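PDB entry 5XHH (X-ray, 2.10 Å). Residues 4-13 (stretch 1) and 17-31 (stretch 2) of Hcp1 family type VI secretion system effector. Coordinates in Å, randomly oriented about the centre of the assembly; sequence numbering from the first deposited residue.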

# COMPACT_ATOMS: atom_id res chain seq x y z
N ASP A 4 6.22 -4.37 12.62
CA ASP A 4 5.11 -3.43 12.51
C ASP A 4 5.09 -2.84 11.11
O ASP A 4 6.14 -2.47 10.56
N ILE A 5 3.90 -2.76 10.54
CA ILE A 5 3.66 -2.24 9.20
C ILE A 5 2.51 -1.25 9.29
O ILE A 5 1.44 -1.59 9.81
N PHE A 6 2.71 -0.04 8.78
CA PHE A 6 1.71 1.01 8.83
C PHE A 6 1.44 1.52 7.42
O PHE A 6 2.36 1.64 6.61
N LEU A 7 0.17 1.80 7.14
CA LEU A 7 -0.24 2.35 5.86
C LEU A 7 -1.06 3.61 6.12
O LEU A 7 -2.14 3.54 6.70
N LYS A 8 -0.53 4.74 5.69
CA LYS A 8 -1.18 6.03 5.82
C LYS A 8 -1.81 6.37 4.48
O LYS A 8 -1.10 6.58 3.49
N ILE A 9 -3.14 6.43 4.43
CA ILE A 9 -3.86 6.75 3.21
C ILE A 9 -4.55 8.09 3.38
O ILE A 9 -5.33 8.28 4.32
N ASP A 10 -4.28 9.03 2.46
CA ASP A 10 -4.95 10.32 2.50
C ASP A 10 -6.46 10.13 2.49
O ASP A 10 -7.00 9.39 1.66
N GLY A 11 -7.14 10.77 3.44
CA GLY A 11 -8.58 10.68 3.52
C GLY A 11 -9.13 9.36 4.03
O GLY A 11 -10.35 9.24 4.18
N ILE A 12 -8.29 8.37 4.30
CA ILE A 12 -8.77 7.07 4.77
C ILE A 12 -8.00 6.69 6.02
O ILE A 12 -7.02 5.93 5.97
N ASP A 13 -8.43 7.21 7.16
CA ASP A 13 -7.81 6.88 8.43
C ASP A 13 -8.04 5.42 8.79
O ASP A 13 -9.09 4.84 8.52
N MET A 17 -3.05 2.91 17.28
CA MET A 17 -2.78 3.71 18.46
C MET A 17 -1.31 4.08 18.59
O MET A 17 -0.96 4.81 19.52
N ASP A 18 -0.45 3.58 17.70
CA ASP A 18 0.97 3.88 17.77
C ASP A 18 1.22 5.38 17.80
O ASP A 18 0.56 6.15 17.09
N ASP A 19 2.21 5.80 18.59
CA ASP A 19 2.50 7.22 18.75
C ASP A 19 2.91 7.85 17.43
O ASP A 19 2.45 8.95 17.10
N LYS A 20 3.77 7.18 16.66
CA LYS A 20 4.25 7.77 15.42
C LYS A 20 3.28 7.58 14.26
O LYS A 20 3.41 8.27 13.25
N HIS A 21 2.32 6.68 14.38
CA HIS A 21 1.45 6.32 13.26
C HIS A 21 0.00 6.30 13.69
O HIS A 21 -0.79 5.45 13.26
N LYS A 22 -0.37 7.24 14.55
CA LYS A 22 -1.72 7.22 15.07
C LYS A 22 -2.72 7.40 13.94
O LYS A 22 -2.51 8.21 13.02
N ASN A 23 -3.79 6.61 13.99
CA ASN A 23 -4.88 6.62 13.01
C ASN A 23 -4.42 6.23 11.60
O ASN A 23 -5.07 6.58 10.61
N GLU A 24 -3.32 5.51 11.49
CA GLU A 24 -2.97 4.84 10.25
C GLU A 24 -3.47 3.41 10.31
O GLU A 24 -3.92 2.93 11.35
N ILE A 25 -3.41 2.73 9.17
CA ILE A 25 -3.86 1.34 9.08
C ILE A 25 -2.72 0.41 9.46
O ILE A 25 -1.62 0.49 8.90
N GLU A 26 -3.00 -0.51 10.38
CA GLU A 26 -2.03 -1.53 10.74
C GLU A 26 -2.16 -2.68 9.75
O GLU A 26 -3.23 -3.27 9.59
N VAL A 27 -1.06 -3.00 9.08
CA VAL A 27 -1.08 -3.91 7.94
C VAL A 27 -0.55 -5.27 8.38
O VAL A 27 0.51 -5.36 9.00
N LEU A 28 -1.28 -6.32 8.03
CA LEU A 28 -0.83 -7.68 8.31
C LEU A 28 0.21 -8.16 7.30
O LEU A 28 1.19 -8.79 7.69
N SER A 29 0.04 -7.85 6.02
CA SER A 29 0.98 -8.24 4.97
C SER A 29 0.67 -7.43 3.72
O SER A 29 -0.39 -6.83 3.59
N TRP A 30 1.61 -7.46 2.77
CA TRP A 30 1.52 -6.60 1.59
C TRP A 30 2.45 -7.15 0.52
O TRP A 30 3.42 -7.83 0.83
N ARG A 31 2.15 -6.84 -0.74
CA ARG A 31 3.04 -7.20 -1.84
C ARG A 31 2.69 -6.36 -3.07
O ARG A 31 1.57 -5.89 -3.23

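Leu7 and Ile25 form an antiparallel hydrogen-bonded pair, with their side chains on the same face of the sheet. Leu7 is t at chi1 and p at chi2. Its CB lies 3.7 Å from Val27 CG2 and 4.3 Å from Ile25 CB. Ile25, an m,t rotamer, reaches further along this face, and its CD1 meets Ile9 CD1 at 3.6 Å. Ile5 points toward the second stretch, also as m,t. Its CG2 packs on Val27 CB at 3.6 Å and on Trp30 CD1 at 3.8 Å.

Phe6 lies on the other face with Glu26, and its chi1 is m. One face of its ring is covered by His21, also m. The two rings form an offset stack, nearly parallel at 2°, with centroids 4.1 Å apart. His21 CB adds a CH-pi contact, 3.7 Å from the Phe6 ring centroid.

The polar edge begins here. His21 ND1 donates to Glu24 OE2 at 2.8 Å, which ties the stacked imidazole to the carboxylate. That same Glu24 OE2 sits 3.5 Å from Phe6 CB. Lys8 rests its CB 3.6 Å from Glu24 CD, while its extended chain leads away.

Water 1 donates to Val27 O at 3.2 Å and accepts a weak bond from Ile5 N at 3.3 Å. Water 2 lies 3.2 Å from Asp13 OD1 and 3.1 Å from Asn23 O.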

# COMPACT_ATOMS: atom_id res chain seq x y z
CB ASP A 4 5.22 -2.28 13.53
CG ASP A 4 5.25 -2.76 14.98
OD1 ASP A 4 4.47 -3.67 15.33
OD2 ASP A 4 6.05 -2.23 15.76
CB ILE A 5 3.32 -3.37 8.20
CG1 ILE A 5 4.33 -4.52 8.29
CG2 ILE A 5 3.28 -2.82 6.78
CD1 ILE A 5 3.89 -5.82 7.59
CB PHE A 6 2.16 2.17 9.73
CG PHE A 6 2.45 1.75 11.14
CD1 PHE A 6 1.42 1.53 12.02
CD2 PHE A 6 3.76 1.56 11.56
CE1 PHE A 6 1.69 1.13 13.32
CE2 PHE A 6 4.03 1.16 12.86
CZ PHE A 6 2.99 0.96 13.74
CB LEU A 7 -1.03 1.35 5.02
CG LEU A 7 -1.43 1.88 3.64
CD1 LEU A 7 -0.20 2.35 2.88
CD2 LEU A 7 -2.19 0.83 2.84
CB LYS A 8 -0.16 7.09 6.24
CG LYS A 8 -0.76 8.50 6.37
CD LYS A 8 0.31 9.57 6.30
CE LYS A 8 -0.26 10.93 6.67
NZ LYS A 8 0.61 12.03 6.22
CB ILE A 9 -4.88 5.66 2.86
CG1 ILE A 9 -4.20 4.29 2.73
CG2 ILE A 9 -5.60 6.02 1.56
CD1 ILE A 9 -5.17 3.17 2.44
CB ASP A 10 -4.54 11.18 1.30
CG ASP A 10 -3.15 11.78 1.43
OD1 ASP A 10 -2.55 11.70 2.52
OD2 ASP A 10 -2.68 12.36 0.44
CB ILE A 12 -8.64 5.98 3.69
CG1 ILE A 12 -9.49 6.35 2.48
CG2 ILE A 12 -9.13 4.63 4.20
CD1 ILE A 12 -9.50 5.32 1.40
CB ASP A 13 -8.37 7.74 9.56
CG ASP A 13 -7.94 9.18 9.45
OD1 ASP A 13 -7.08 9.48 8.60
OD2 ASP A 13 -8.45 10.00 10.24
CB MET A 17 -3.25 2.98 19.72
CG MET A 17 -4.76 3.01 19.90
SD MET A 17 -5.36 4.71 20.03
CE MET A 17 -4.51 5.25 21.52
CB ASP A 18 1.71 3.26 16.59
CG ASP A 18 3.21 3.35 16.73
OD1 ASP A 18 3.77 2.45 17.38
OD2 ASP A 18 3.84 4.29 16.19
CB ASP A 19 3.59 7.42 19.80
CG ASP A 19 3.02 7.59 21.19
OD1 ASP A 19 2.01 8.31 21.32
OD2 ASP A 19 3.58 7.00 22.14
CB LYS A 20 5.61 7.17 15.03
CG LYS A 20 6.70 7.28 16.08
CD LYS A 20 6.93 8.72 16.51
CE LYS A 20 7.57 9.56 15.41
NZ LYS A 20 7.82 10.95 15.87
CB HIS A 21 1.86 4.98 12.66
CG HIS A 21 3.25 4.99 12.14
ND1 HIS A 21 3.55 5.33 10.84
CD2 HIS A 21 4.44 4.79 12.76
CE1 HIS A 21 4.86 5.30 10.67
NE2 HIS A 21 5.42 4.97 11.82
CB LYS A 22 -1.90 8.31 16.13
CG LYS A 22 -3.11 8.06 17.01
CD LYS A 22 -2.79 8.31 18.47
CE LYS A 22 -2.34 9.75 18.67
NZ LYS A 22 -3.46 10.69 18.42
CB ASN A 23 -5.58 7.97 13.00
CG ASN A 23 -6.09 8.33 14.37
OD1 ASN A 23 -6.95 7.63 14.92
ND2 ASN A 23 -5.54 9.37 14.96
CB GLU A 24 -1.46 4.90 10.01
CG GLU A 24 -0.98 6.33 9.95
CD GLU A 24 0.51 6.45 9.69
OE1 GLU A 24 1.04 7.57 9.87
OE2 GLU A 24 1.15 5.45 9.31
CB ILE A 25 -4.35 1.00 7.67
CG1 ILE A 25 -5.54 1.86 7.29
CG2 ILE A 25 -4.71 -0.48 7.59
CD1 ILE A 25 -5.79 1.89 5.79
CB GLU A 26 -2.25 -1.99 12.18
CG GLU A 26 -1.94 -0.89 13.21
CD GLU A 26 -2.03 -1.36 14.65
OE1 GLU A 26 -2.40 -2.53 14.87
OE2 GLU A 26 -1.71 -0.57 15.55
CB VAL A 27 -0.24 -3.35 6.78
CG1 VAL A 27 0.04 -4.45 5.74
CG2 VAL A 27 -0.95 -2.15 6.16
CB LEU A 28 -2.04 -8.63 8.33
CG LEU A 28 -3.09 -8.26 9.40
CD1 LEU A 28 -4.41 -8.90 9.10
CD2 LEU A 28 -2.59 -8.62 10.82
CB SER A 29 0.90 -9.74 4.68
OG SER A 29 -0.31 -10.07 4.04
CB TRP A 30 1.88 -5.15 1.91
CG TRP A 30 3.29 -5.02 2.41
CD1 TRP A 30 3.70 -5.01 3.71
CD2 TRP A 30 4.47 -4.91 1.62
NE1 TRP A 30 5.06 -4.90 3.78
CE2 TRP A 30 5.56 -4.85 2.50
CE3 TRP A 30 4.72 -4.86 0.24
CZ2 TRP A 30 6.89 -4.72 2.06
CZ3 TRP A 30 6.05 -4.75 -0.21
CH2 TRP A 30 7.11 -4.68 0.70
CB ARG A 31 2.96 -8.70 -2.16
CG ARG A 31 1.70 -9.17 -2.87
CD ARG A 31 0.55 -9.35 -1.88
NE ARG A 31 0.92 -10.17 -0.72
CZ ARG A 31 0.24 -10.19 0.42
NH1 ARG A 31 0.64 -10.96 1.42
NH2 ARG A 31 -0.84 -9.44 0.57
O HOH W 1 1.23 -4.24 11.86
O HOH W 2 -4.01 8.47 8.43